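Side-chain contacts in WbmS, polysaccharide deacetylase involved in O-antigen biosynthesis (Bordetella bronchiseptica, PDB 3HFT), which probably hydrolyses acetyl groups from a sugar substrate during O-antigen biosynthesis, as a zinc-binding member of the polysaccharide deacetylase family: residues A[22-27]-A[121-126]; A[51-56]-A[73-78]; A[58-63]-A[247-252]; A[137-140]-A[146-149]; A[174-179]-A[196-201]. All blocks are in the same frame, centred on the assembly; numbering follows the deposited sequence.

In the fold
The five contacts are spread through the fold of a chain that binds a zinc ion with Asp46, His92 and His127. Contacts 1 and 4 are neighbours, their centres about 10 Å apart, and meet at adjoining strands 123-124 and 146-147. Contacts 2 and 3 share helix 50-63, with centres about 16 Å apart. Contact 5 touches contact 3 through Phe248, which reaches Trp177 and Trp196, and touches contact 1 where Arg125 meets Tyr175. None of the five pairs is itself the metal site, but contacts 2 and 4 come fairly near: the side chains of Leu53 and Asn149 lie about 12 Å and about 9 Å from the zinc ion.

Contact 1 of 5, residues A[22-27]-A[121-126]; sequences ARISDI and CVSVRS
Ser25 and Ser123 share one flat group, the carboxylate of Glu88, which lies outside both segments: OE1 is hydrogen-bonded to Ser25 OG and OE2 to Ser123 OG. No ring is stacked between 22-27 and 121-126, and no direct hydrogen bond joins them, so Glu88 serves as a polar bridge between them. A second flat pair stays within 22-27. There the guanidinium group of Arg23 forms a salt bridge with the carboxylate of Asp26, NH2 to OD1 at 2.7 Å, with OD1 tilted 21° out of the guanidinium plane and using its syn lone pair. The other oxygen, Asp26 OD2, accepts from Arg23 N at 2.8 Å, so both ends of the carboxylate brace the short 3-10 turn 24-26.

The direct touching is by small groups. Ile24 sends CG2 against Ser123 OG at 3.4 Å; CG2 is anti to the backbone N of Ile24, while the serine OG stands beside its own backbone N, anti to the carbonyl carbon (chi1 -61°). Alongside, Ser25 CB lies 3.8 Å from Val122 CG2. Serine suits these places because it can pack a methylene or hydroxyl against an aliphatic branch and still satisfy its oxygen on Glu88, and the branched Ile24 also covers Phe40, Thr42 and Tyr146. Glu88 and Phe40 lie near the starts of their strands, whereas the zinc ligands follow the strands' C-terminal ends. The N-terminal loop therefore packs across the end of the beta/alpha fold remote from the metal, consistent with the barrel-like architecture of polysaccharide deacetylases.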
# COMPACT_ATOMS: atom_id res chain seq x y z
N ALA A 22 12.02 -19.47 1.06
CA ALA A 22 11.01 -19.77 2.05
C ALA A 22 9.60 -19.49 1.52
O ALA A 22 9.43 -18.94 0.43
CB ALA A 22 11.30 -18.97 3.32
N ARG A 23 8.61 -19.95 2.29
CA ARG A 23 7.22 -19.68 2.04
C ARG A 23 6.79 -18.44 2.83
O ARG A 23 7.34 -18.16 3.89
CB ARG A 23 6.39 -20.87 2.51
CG ARG A 23 6.80 -22.15 1.81
CD ARG A 23 6.15 -23.32 2.48
NE ARG A 23 6.60 -23.44 3.85
CZ ARG A 23 7.26 -24.47 4.35
NH1 ARG A 23 7.57 -25.53 3.63
NH2 ARG A 23 7.60 -24.44 5.62
N ILE A 24 5.80 -17.71 2.34
CA ILE A 24 5.32 -16.54 3.10
C ILE A 24 4.93 -16.93 4.54
O ILE A 24 5.27 -16.22 5.48
CB ILE A 24 4.16 -15.80 2.35
CG1 ILE A 24 4.66 -15.20 1.01
CG2 ILE A 24 3.48 -14.74 3.24
CD1 ILE A 24 5.56 -13.92 1.14
N SER A 25 4.26 -18.07 4.74
CA SER A 25 3.85 -18.45 6.10
C SER A 25 5.01 -18.86 7.01
O SER A 25 4.79 -19.14 8.20
CB SER A 25 2.84 -19.59 6.05
OG SER A 25 3.35 -20.65 5.27
N ASP A 26 6.23 -18.87 6.49
CA ASP A 26 7.40 -19.14 7.33
C ASP A 26 7.83 -17.87 8.08
O ASP A 26 8.63 -17.96 9.01
CB ASP A 26 8.58 -19.66 6.50
CG ASP A 26 8.34 -21.03 5.90
OD1 ASP A 26 7.72 -21.88 6.55
OD2 ASP A 26 8.81 -21.26 4.77
N ILE A 27 7.30 -16.70 7.72
CA ILE A 27 7.64 -15.44 8.38
C ILE A 27 7.10 -15.46 9.80
O ILE A 27 5.91 -15.69 10.02
CB ILE A 27 7.06 -14.24 7.62
CG1 ILE A 27 7.72 -14.14 6.23
CG2 ILE A 27 7.23 -12.90 8.42
CD1 ILE A 27 7.00 -13.25 5.21
N CYS A 121 -6.28 -21.24 4.23
CA CYS A 121 -5.06 -20.57 3.86
C CYS A 121 -4.86 -19.34 4.74
O CYS A 121 -5.79 -18.87 5.44
CB CYS A 121 -5.06 -20.22 2.39
SG CYS A 121 -6.17 -18.90 1.93
N VAL A 122 -3.62 -18.84 4.73
CA VAL A 122 -3.21 -17.73 5.58
C VAL A 122 -2.62 -16.55 4.83
O VAL A 122 -2.44 -15.49 5.40
CB VAL A 122 -2.17 -18.20 6.66
CG1 VAL A 122 -2.84 -19.25 7.61
CG2 VAL A 122 -0.91 -18.76 6.01
N SER A 123 -2.33 -16.72 3.55
CA SER A 123 -1.67 -15.66 2.78
C SER A 123 -2.51 -15.16 1.62
O SER A 123 -3.16 -15.95 0.93
CB SER A 123 -0.28 -16.10 2.30
OG SER A 123 0.58 -16.42 3.39
N VAL A 124 -2.48 -13.85 1.38
CA VAL A 124 -3.25 -13.25 0.33
C VAL A 124 -2.53 -12.10 -0.36
O VAL A 124 -1.83 -11.31 0.28
CB VAL A 124 -4.63 -12.70 0.87
CG1 VAL A 124 -4.41 -11.69 2.03
CG2 VAL A 124 -5.45 -12.05 -0.25
N ARG A 125 -2.71 -12.02 -1.68
CA ARG A 125 -2.32 -10.85 -2.45
C ARG A 125 -3.50 -10.59 -3.36
O ARG A 125 -4.03 -11.54 -3.96
CB ARG A 125 -1.06 -11.04 -3.28
CG ARG A 125 -0.66 -9.76 -4.02
CD ARG A 125 0.58 -10.02 -4.81
NE ARG A 125 1.76 -10.16 -3.97
CZ ARG A 125 2.75 -11.02 -4.20
NH1 ARG A 125 2.67 -11.92 -5.18
NH2 ARG A 125 3.82 -11.01 -3.42
N SER A 126 -3.93 -9.33 -3.42
CA SER A 126 -5.08 -8.94 -4.25
C SER A 126 -4.67 -8.74 -5.70
O SER A 126 -3.63 -8.16 -5.98
CB SER A 126 -5.71 -7.65 -3.75
OG SER A 126 -6.20 -7.80 -2.43

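Contact 2 of 5, residues A[51-56]-A[73-78]; sequences FVLQDT and HSTPLL
Thr75, whose CG2 lies 4.3 Å from Leu53 CD2, has its OG1 gripped by two groups. Leu77 N donates to Thr75 OG1 at 3.0 Å in a nearly straight bond (168°), making an ST turn and capping the start of helix 77-83; Asp50, at the beginning of helix 50-63, is hydrogen-bonded to the same oxygen through OD1. The threonine thereby ties the two helix starts together with its hydroxyl while its methyl faces Leu53.

Leucine at 77 fills the gap between the helices. Its side chain and that of Leu53 slide past each other in opposite directions, with Leu53 CD2 resting 3.9 Å from Leu77 CB and Leu77 CD1 coming within 4.0 Å of Leu53 CB. Gln54 runs across Leu77 at about a right angle. Its chain bends at chi2 (66°), which folds the amide back so that OE1 closes on Leu77 CD2 at 3.1 Å, a tight approach for an oxygen and a methyl. The other end of that amide, NE2, is hydrogen-bonded to Asp58 one helical turn further on, which helps fix which way the group faces.

Both helices belong to successive beta-alpha units, after strands 39-44 and 67-71. Leucine branches form the apolar join, and the glutamine adds its amide oxygen against a methyl, with no hydrogen bond between the segments; the polar link between the helix starts runs through Thr75 OG1, which takes Leu77 N and is hydrogen-bonded to Asp50.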
# COMPACT_ATOMS: atom_id res chain seq x y z
N PHE A 51 -1.61 -25.56 -18.95
CA PHE A 51 -0.30 -25.93 -19.49
C PHE A 51 0.75 -24.88 -19.11
O PHE A 51 1.91 -25.19 -18.84
CB PHE A 51 -0.33 -26.17 -21.02
CG PHE A 51 -0.46 -24.93 -21.85
CD1 PHE A 51 -1.71 -24.41 -22.15
CD2 PHE A 51 0.66 -24.33 -22.43
CE1 PHE A 51 -1.85 -23.27 -22.93
CE2 PHE A 51 0.53 -23.21 -23.23
CZ PHE A 51 -0.72 -22.67 -23.48
N VAL A 52 0.31 -23.63 -19.03
CA VAL A 52 1.17 -22.52 -18.61
C VAL A 52 1.50 -22.65 -17.12
O VAL A 52 2.66 -22.53 -16.74
CB VAL A 52 0.51 -21.16 -18.92
CG1 VAL A 52 1.29 -19.98 -18.27
CG2 VAL A 52 0.37 -20.98 -20.43
N LEU A 53 0.50 -22.90 -16.27
CA LEU A 53 0.75 -23.05 -14.83
C LEU A 53 1.63 -24.27 -14.60
O LEU A 53 2.58 -24.21 -13.82
CB LEU A 53 -0.57 -23.14 -14.05
CG LEU A 53 -0.46 -23.40 -12.54
CD1 LEU A 53 0.43 -22.37 -11.85
CD2 LEU A 53 -1.86 -23.40 -11.93
N GLN A 54 1.35 -25.36 -15.31
CA GLN A 54 2.17 -26.57 -15.14
C GLN A 54 3.64 -26.33 -15.44
O GLN A 54 4.51 -26.88 -14.77
CB GLN A 54 1.68 -27.72 -16.01
CG GLN A 54 2.43 -29.04 -15.67
CD GLN A 54 2.12 -29.54 -14.28
OE1 GLN A 54 0.96 -29.76 -13.96
NE2 GLN A 54 3.14 -29.70 -13.43
N ASP A 55 3.93 -25.52 -16.45
CA ASP A 55 5.31 -25.24 -16.81
C ASP A 55 6.02 -24.50 -15.70
O ASP A 55 7.18 -24.79 -15.39
CB ASP A 55 5.35 -24.40 -18.10
CG ASP A 55 6.73 -23.78 -18.36
OD1 ASP A 55 7.61 -24.50 -18.86
OD2 ASP A 55 6.94 -22.60 -18.07
N THR A 56 5.33 -23.54 -15.08
CA THR A 56 5.92 -22.82 -13.96
C THR A 56 6.14 -23.75 -12.77
O THR A 56 7.20 -23.73 -12.19
CB THR A 56 5.11 -21.58 -13.56
OG1 THR A 56 4.97 -20.70 -14.68
CG2 THR A 56 5.85 -20.82 -12.47
N HIS A 73 -8.37 -19.13 -9.52
CA HIS A 73 -9.47 -19.91 -10.05
C HIS A 73 -9.28 -21.37 -9.75
O HIS A 73 -8.21 -21.80 -9.31
CB HIS A 73 -9.55 -19.67 -11.55
CG HIS A 73 -8.38 -20.22 -12.29
ND1 HIS A 73 -7.19 -19.54 -12.42
CD2 HIS A 73 -8.21 -21.40 -12.93
CE1 HIS A 73 -6.34 -20.27 -13.12
NE2 HIS A 73 -6.93 -21.42 -13.42
N SER A 74 -10.33 -22.15 -9.95
CA SER A 74 -10.27 -23.54 -9.64
C SER A 74 -9.60 -24.30 -10.78
O SER A 74 -9.95 -24.09 -11.95
CB SER A 74 -11.67 -24.07 -9.43
OG SER A 74 -11.59 -25.43 -9.13
N THR A 75 -8.64 -25.15 -10.44
CA THR A 75 -7.96 -26.05 -11.39
C THR A 75 -7.39 -27.24 -10.62
O THR A 75 -6.96 -27.11 -9.48
CB THR A 75 -6.78 -25.36 -12.13
OG1 THR A 75 -5.90 -26.38 -12.64
CG2 THR A 75 -5.99 -24.43 -11.19
N PRO A 76 -7.39 -28.42 -11.24
CA PRO A 76 -6.79 -29.54 -10.52
C PRO A 76 -5.32 -29.34 -10.15
O PRO A 76 -4.82 -30.01 -9.25
CB PRO A 76 -6.99 -30.72 -11.48
CG PRO A 76 -7.31 -30.12 -12.79
CD PRO A 76 -7.94 -28.82 -12.54
N LEU A 77 -4.63 -28.38 -10.78
CA LEU A 77 -3.24 -28.13 -10.48
C LEU A 77 -3.04 -27.53 -9.09
O LEU A 77 -1.95 -27.62 -8.54
CB LEU A 77 -2.60 -27.26 -11.57
CG LEU A 77 -2.54 -27.88 -12.97
CD1 LEU A 77 -1.83 -26.95 -13.95
CD2 LEU A 77 -1.86 -29.19 -12.91
N LEU A 78 -4.09 -26.96 -8.51
CA LEU A 78 -3.98 -26.49 -7.14
C LEU A 78 -3.66 -27.65 -6.20
O LEU A 78 -2.98 -27.48 -5.19
CB LEU A 78 -5.27 -25.78 -6.69
CG LEU A 78 -5.66 -24.50 -7.44
CD1 LEU A 78 -6.76 -23.76 -6.68
CD2 LEU A 78 -4.45 -23.60 -7.68

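Contact 3 of 5, residues A[58-63]-A[247-252]; sequences DLIEGA and TFLQSL
Ile60 and Leu249 cross at about a right angle, as do Leu59 and Gln250, and these two crossings carry the contact between helices 50-63 and 245-256. The short helical pieces run almost parallel, 12° apart, at a closest axis distance of 11.2 Å. Side chains must therefore stretch to meet, and they do so mainly with their terminal methyls.

In the first crossing Ile60 CD1 reaches Leu249 CD2 at 4.1 Å. Leu249 CG stands anti to its backbone nitrogen (chi1 176°), carrying the branch out toward the neighbouring helix, and the same CD2 also has Leu59 CD2 within 4.3 Å, so one leucine methyl serves both residues of helix 50-63. In the second crossing the chain of Gln250, extended beyond CG, passes across Leu59 and brings NE2 to 4.0 Å from Leu59 CD1. Leu59 has chi1 at -146°, well off a staggered value, which suggests that its branch is turned to fit its surroundings.

Those surroundings explain the choice of residues. Val212 of helix 209-214 touches both Leu59 and Leu249, Phe207 of the parallel sheet lies against Leu249, and Leu253 continues the row beside Ile60. Aliphatic residues thus suit the inner side of the helix layer that packs against the sheet. The long Gln250, at the partly exposed margin, reaches across to Leu59 with the end of its amide.

Since no hydrogen bond or salt bridge crosses between the two segments, their mutual hold rests on dispersion and the exclusion of water, with the methyl pairs at ordinary van der Waals separation.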
# COMPACT_ATOMS: atom_id res chain seq x y z
N ASP A 58 6.61 -26.97 -12.83
CA ASP A 58 7.73 -27.85 -13.17
C ASP A 58 9.10 -27.20 -12.98
O ASP A 58 10.03 -27.81 -12.46
CB ASP A 58 7.59 -28.35 -14.60
CG ASP A 58 6.42 -29.31 -14.77
OD1 ASP A 58 5.93 -29.88 -13.77
OD2 ASP A 58 6.00 -29.45 -15.94
N LEU A 59 9.20 -25.93 -13.33
CA LEU A 59 10.43 -25.18 -13.20
C LEU A 59 10.84 -25.02 -11.74
O LEU A 59 12.00 -25.27 -11.37
CB LEU A 59 10.22 -23.82 -13.89
CG LEU A 59 11.38 -23.17 -14.61
CD1 LEU A 59 11.99 -24.13 -15.60
CD2 LEU A 59 10.92 -21.89 -15.32
N ILE A 60 9.89 -24.65 -10.87
CA ILE A 60 10.18 -24.52 -9.43
C ILE A 60 10.42 -25.89 -8.75
O ILE A 60 11.37 -26.03 -7.97
CB ILE A 60 9.07 -23.72 -8.73
CG1 ILE A 60 8.88 -22.37 -9.42
CG2 ILE A 60 9.40 -23.49 -7.25
CD1 ILE A 60 10.21 -21.56 -9.64
N GLU A 61 9.59 -26.89 -9.07
CA GLU A 61 9.81 -28.24 -8.57
C GLU A 61 11.20 -28.77 -8.97
O GLU A 61 11.86 -29.40 -8.17
CB GLU A 61 8.69 -29.19 -9.01
CG GLU A 61 7.39 -28.82 -8.28
CD GLU A 61 6.27 -29.86 -8.35
OE1 GLU A 61 6.23 -30.65 -9.32
OE2 GLU A 61 5.41 -29.83 -7.42
N GLY A 62 11.64 -28.48 -10.19
CA GLY A 62 12.97 -28.90 -10.63
C GLY A 62 14.11 -28.31 -9.82
O GLY A 62 15.17 -28.93 -9.69
N ALA A 63 13.90 -27.12 -9.27
CA ALA A 63 14.88 -26.45 -8.43
C ALA A 63 14.82 -26.98 -7.01
O ALA A 63 15.78 -26.86 -6.25
CB ALA A 63 14.62 -24.92 -8.44
N THR A 247 14.38 -16.37 -17.97
CA THR A 247 15.82 -16.51 -17.78
C THR A 247 16.26 -15.82 -16.47
O THR A 247 17.16 -16.29 -15.81
CB THR A 247 16.61 -16.02 -18.98
OG1 THR A 247 16.36 -14.64 -19.18
CG2 THR A 247 16.29 -16.84 -20.25
N PHE A 248 15.58 -14.75 -16.08
CA PHE A 248 15.86 -14.08 -14.80
C PHE A 248 15.58 -15.08 -13.66
O PHE A 248 16.39 -15.24 -12.76
CB PHE A 248 14.98 -12.85 -14.70
CG PHE A 248 15.06 -12.08 -13.39
CD1 PHE A 248 14.19 -12.36 -12.35
CD2 PHE A 248 15.95 -11.03 -13.24
CE1 PHE A 248 14.22 -11.62 -11.20
CE2 PHE A 248 15.97 -10.28 -12.08
CZ PHE A 248 15.10 -10.58 -11.06
N LEU A 249 14.43 -15.73 -13.72
CA LEU A 249 14.06 -16.70 -12.68
C LEU A 249 15.00 -17.87 -12.69
O LEU A 249 15.42 -18.34 -11.64
CB LEU A 249 12.63 -17.19 -12.92
CG LEU A 249 12.10 -18.28 -11.99
CD1 LEU A 249 12.15 -17.91 -10.50
CD2 LEU A 249 10.65 -18.63 -12.46
N GLN A 250 15.32 -18.37 -13.88
CA GLN A 250 16.26 -19.50 -13.95
C GLN A 250 17.63 -19.16 -13.37
O GLN A 250 18.20 -19.96 -12.64
CB GLN A 250 16.40 -20.03 -15.39
CG GLN A 250 15.15 -20.74 -15.88
CD GLN A 250 15.19 -21.03 -17.36
OE1 GLN A 250 15.56 -20.17 -18.15
NE2 GLN A 250 14.82 -22.22 -17.74
N SER A 251 18.16 -17.97 -13.66
CA SER A 251 19.46 -17.55 -13.09
C SER A 251 19.42 -17.37 -11.60
O SER A 251 20.36 -17.73 -10.89
CB SER A 251 19.90 -16.21 -13.67
OG SER A 251 20.14 -16.38 -15.04
N LEU A 252 18.34 -16.79 -11.12
CA LEU A 252 18.17 -16.56 -9.69
C LEU A 252 18.17 -17.87 -8.95
O LEU A 252 18.81 -18.00 -7.90
CB LEU A 252 16.86 -15.81 -9.48
CG LEU A 252 16.27 -15.47 -8.14
CD1 LEU A 252 15.12 -14.49 -8.44
CD2 LEU A 252 15.79 -16.70 -7.41

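Contact 4 of 5, residues A[137-140]-A[146-149]; sequences NMFG and YDCN
Asp147 meets Phe139 at the far end of a side chain that sets out from strand 146-147 with CG anti to the backbone nitrogen (chi1 172°). From CB the chain leads to a carboxylate whose two oxygens have separate tasks. OD1 accepts from Asn149 N at 3.1 Å, approached from above the carboxylate plane, which closes an Asx turn; Arg172 forms a salt bridge to the same oxygen.

This strand, helix 133-141 and strand 123-124 make up a beta-alpha-beta unit, and Phe139 is the helix residue that reaches back to strand 146-147. At the tip, OD2 lies at the edge of the Phe139 ring, near its plane, 3.6 Å from CE2 and 3.9 Å from CD2. The same OD2 accepts from Asn149 ND2 at 2.7 Å, on its syn side but 33° out of the carboxylate plane. Asn149 ND2 in turn sits 3.7 Å from Phe139 CE2, also at the ring edge, with amide and ring planes only 22° apart.

A ring edge suits OD2 because aromatic C-H groups carry a slight positive charge; ND2 is there because OD2 holds it. Other parts of the buried phenylalanine pack on Leu111 and Val124. Asn149 OD1, the opposite end of the amide, is hydrogen-bonded to Ser126 N.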
# COMPACT_ATOMS: atom_id res chain seq x y z
N ASN A 137 -9.31 -5.59 7.16
CA ASN A 137 -10.15 -6.03 8.30
C ASN A 137 -10.87 -7.33 7.96
O ASN A 137 -10.93 -8.27 8.76
CB ASN A 137 -11.20 -4.95 8.68
CG ASN A 137 -10.59 -3.75 9.41
OD1 ASN A 137 -9.45 -3.78 9.84
ND2 ASN A 137 -11.39 -2.70 9.56
N MSE A 138 -11.42 -7.39 6.75
CA MSE A 138 -12.15 -8.56 6.33
C MSE A 138 -11.23 -9.75 6.09
O MSE A 138 -11.63 -10.90 6.33
CB MSE A 138 -13.00 -8.25 5.09
CG MSE A 138 -14.29 -7.44 5.41
SE MSE A 138 -15.52 -7.40 3.91
CE MSE A 138 -14.87 -8.95 3.13
N PHE A 139 -10.01 -9.50 5.61
CA PHE A 139 -9.02 -10.56 5.46
C PHE A 139 -8.81 -11.19 6.84
O PHE A 139 -8.88 -12.41 7.00
CB PHE A 139 -7.66 -10.02 5.01
CG PHE A 139 -7.57 -9.63 3.54
CD1 PHE A 139 -8.47 -10.08 2.61
CD2 PHE A 139 -6.46 -8.93 3.10
CE1 PHE A 139 -8.31 -9.75 1.25
CE2 PHE A 139 -6.30 -8.61 1.77
CZ PHE A 139 -7.25 -9.02 0.85
N GLY A 140 -8.58 -10.34 7.83
CA GLY A 140 -8.30 -10.77 9.20
C GLY A 140 -9.43 -11.53 9.87
O GLY A 140 -9.19 -12.52 10.52
N TYR A 146 -1.25 -13.18 6.49
CA TYR A 146 -0.23 -12.45 5.79
C TYR A 146 -0.78 -11.67 4.60
O TYR A 146 -1.24 -12.28 3.63
CB TYR A 146 0.82 -13.43 5.27
CG TYR A 146 1.49 -14.19 6.36
CD1 TYR A 146 2.57 -13.66 7.04
CD2 TYR A 146 1.01 -15.42 6.75
CE1 TYR A 146 3.18 -14.36 8.06
CE2 TYR A 146 1.62 -16.13 7.77
CZ TYR A 146 2.70 -15.59 8.41
OH TYR A 146 3.30 -16.27 9.42
N ASP A 147 -0.67 -10.35 4.66
CA ASP A 147 -1.04 -9.51 3.54
C ASP A 147 0.21 -9.20 2.68
O ASP A 147 1.23 -8.75 3.20
CB ASP A 147 -1.70 -8.21 4.01
CG ASP A 147 -1.92 -7.24 2.88
OD1 ASP A 147 -0.96 -6.48 2.58
OD2 ASP A 147 -3.03 -7.26 2.31
N CYS A 148 0.12 -9.46 1.37
CA CYS A 148 1.23 -9.31 0.45
C CYS A 148 0.95 -8.26 -0.61
O CYS A 148 1.42 -8.36 -1.72
CB CYS A 148 1.54 -10.65 -0.22
SG CYS A 148 2.06 -11.88 1.03
N ASN A 149 0.23 -7.20 -0.22
CA ASN A 149 -0.26 -6.17 -1.17
C ASN A 149 0.58 -4.89 -1.34
O ASN A 149 0.30 -4.09 -2.21
CB ASN A 149 -1.68 -5.77 -0.76
CG ASN A 149 -2.71 -6.78 -1.25
OD1 ASN A 149 -2.72 -7.10 -2.41
ND2 ASN A 149 -3.59 -7.22 -0.38

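Contact 5 of 5, residues A[174-179]-A[196-201]; sequences PYLWED and WYQPDG
Leu176 and Trp196 both carry CG between the backbone nitrogen and the carbonyl carbon, with chi1 of 54° and 45°, and this placing brings Leu176 CD1 to the six-membered ring of the indole, 4.2 Å from Trp196 CE3. The two side chains cross at about a right angle. The other leucine methyl, Leu176 CD2, comes 3.6 Å from Trp196 O and 3.8 Å from Gln198 NE2. A leucine suits this place because its two methyls can fill the space between the indole on one branch and the carbonyl and amide groups on the other.

Segment 174-179 leads into strand 177-178, the edge strand of the five-stranded parallel sheet, and 196-201 is the loop that enters its neighbour, strand 203-207, after helix 179-185. The contact therefore spans the crossover of a beta-alpha-beta unit, near where the returning chain rejoins the sheet.

Gln198 approaches Leu176 from the opposite direction with an extended chain. Its amide is buried but well supplied: OE1 is hydrogen-bonded to Leu160 N and NE2 to Ile158 O, and its own backbone opens the type I turn that ends at Gly201. The indoles of Trp177 and Trp196 meet obliquely, five-membered ring centroids 5.4 Å apart and planes at 50°, with CD1 to CD1 at 4.4 Å. Trp177 is also stacked on Phe248 of helix 245-256, and its NE1 is hydrogen-bonded to Tyr195 OH, so the large ring can lie in the core with its one polar atom satisfied.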
# COMPACT_ATOMS: atom_id res chain seq x y z
N PRO A 174 5.96 -6.65 2.59
CA PRO A 174 6.15 -5.87 1.37
C PRO A 174 7.01 -6.64 0.37
O PRO A 174 7.88 -7.40 0.78
CB PRO A 174 6.92 -4.66 1.87
CG PRO A 174 7.78 -5.21 2.95
CD PRO A 174 6.89 -6.23 3.64
N TYR A 175 6.79 -6.40 -0.92
CA TYR A 175 7.57 -7.07 -1.95
C TYR A 175 8.21 -6.08 -2.87
O TYR A 175 7.77 -4.93 -2.96
CB TYR A 175 6.78 -8.13 -2.70
CG TYR A 175 5.71 -7.72 -3.68
CD1 TYR A 175 4.44 -7.33 -3.25
CD2 TYR A 175 5.92 -7.84 -5.02
CE1 TYR A 175 3.44 -7.03 -4.14
CE2 TYR A 175 4.91 -7.57 -5.93
CZ TYR A 175 3.67 -7.17 -5.49
OH TYR A 175 2.65 -6.95 -6.40
N LEU A 176 9.34 -6.49 -3.45
CA LEU A 176 10.25 -5.53 -4.07
C LEU A 176 10.56 -5.69 -5.57
O LEU A 176 11.24 -4.86 -6.17
CB LEU A 176 11.56 -5.50 -3.26
CG LEU A 176 12.37 -6.78 -2.96
CD1 LEU A 176 12.72 -7.61 -4.21
CD2 LEU A 176 13.64 -6.44 -2.13
N TRP A 177 10.03 -6.74 -6.17
CA TRP A 177 10.25 -7.03 -7.59
C TRP A 177 9.08 -7.83 -8.14
O TRP A 177 8.51 -8.69 -7.45
CB TRP A 177 11.57 -7.81 -7.76
CG TRP A 177 12.05 -7.88 -9.21
CD1 TRP A 177 13.04 -7.13 -9.78
CD2 TRP A 177 11.66 -8.84 -10.21
NE1 TRP A 177 13.24 -7.50 -11.09
CE2 TRP A 177 12.41 -8.55 -11.38
CE3 TRP A 177 10.70 -9.85 -10.26
CZ2 TRP A 177 12.25 -9.27 -12.58
CZ3 TRP A 177 10.55 -10.58 -11.45
CH2 TRP A 177 11.31 -10.27 -12.59
N GLU A 178 8.69 -7.50 -9.38
CA GLU A 178 7.59 -8.17 -10.08
C GLU A 178 7.92 -8.12 -11.58
O GLU A 178 8.46 -7.11 -12.09
CB GLU A 178 6.24 -7.53 -9.76
CG GLU A 178 5.04 -8.12 -10.49
CD GLU A 178 3.73 -7.49 -10.08
OE1 GLU A 178 3.60 -7.12 -8.88
OE2 GLU A 178 2.84 -7.36 -10.95
N ASP A 179 7.62 -9.21 -12.26
CA ASP A 179 7.98 -9.33 -13.68
C ASP A 179 7.39 -8.28 -14.58
O ASP A 179 8.13 -7.62 -15.35
CB ASP A 179 7.83 -10.78 -14.25
CG ASP A 179 6.45 -11.41 -14.01
OD1 ASP A 179 5.51 -10.70 -13.66
OD2 ASP A 179 6.33 -12.65 -14.19
N TRP A 196 18.61 -6.57 -6.82
CA TRP A 196 17.50 -6.26 -5.93
C TRP A 196 17.69 -6.78 -4.51
O TRP A 196 16.93 -6.40 -3.60
CB TRP A 196 16.22 -6.90 -6.53
CG TRP A 196 16.47 -8.29 -7.00
CD1 TRP A 196 16.81 -8.67 -8.25
CD2 TRP A 196 16.49 -9.47 -6.19
NE1 TRP A 196 17.05 -10.02 -8.29
CE2 TRP A 196 16.83 -10.54 -7.04
CE3 TRP A 196 16.25 -9.73 -4.85
CZ2 TRP A 196 16.99 -11.85 -6.57
CZ3 TRP A 196 16.39 -11.02 -4.38
CH2 TRP A 196 16.74 -12.07 -5.24
N TYR A 197 18.69 -7.65 -4.31
CA TYR A 197 18.86 -8.40 -3.08
C TYR A 197 19.26 -7.56 -1.87
O TYR A 197 20.20 -6.78 -1.93
CB TYR A 197 19.90 -9.54 -3.28
CG TYR A 197 20.06 -10.41 -2.05
CD1 TYR A 197 19.02 -11.24 -1.62
CD2 TYR A 197 21.23 -10.40 -1.31
CE1 TYR A 197 19.16 -12.06 -0.47
CE2 TYR A 197 21.39 -11.20 -0.17
CZ TYR A 197 20.34 -12.02 0.25
OH TYR A 197 20.51 -12.79 1.38
N GLN A 198 18.54 -7.77 -0.78
CA GLN A 198 18.81 -7.16 0.49
C GLN A 198 19.27 -8.24 1.50
O GLN A 198 18.44 -9.05 1.99
CB GLN A 198 17.55 -6.47 1.02
CG GLN A 198 16.87 -5.55 -0.01
CD GLN A 198 15.80 -4.68 0.59
OE1 GLN A 198 15.40 -4.86 1.75
NE2 GLN A 198 15.34 -3.70 -0.20
N PRO A 199 20.56 -8.29 1.81
CA PRO A 199 20.99 -9.28 2.80
C PRO A 199 20.41 -8.96 4.15
O PRO A 199 20.34 -9.84 5.03
CB PRO A 199 22.50 -9.12 2.84
CG PRO A 199 22.80 -7.87 2.19
CD PRO A 199 21.68 -7.46 1.33
N ASP A 200 20.00 -7.71 4.31
CA ASP A 200 19.51 -7.15 5.57
C ASP A 200 18.00 -6.88 5.59
O ASP A 200 17.50 -6.28 6.54
CB ASP A 200 20.23 -5.82 5.89
CG ASP A 200 20.28 -4.84 4.70
OD1 ASP A 200 19.89 -5.17 3.57
OD2 ASP A 200 20.79 -3.73 4.93
N GLY A 201 17.29 -7.36 4.59
CA GLY A 201 15.85 -7.16 4.53
C GLY A 201 15.16 -8.39 4.02
O GLY A 201 15.80 -9.44 3.81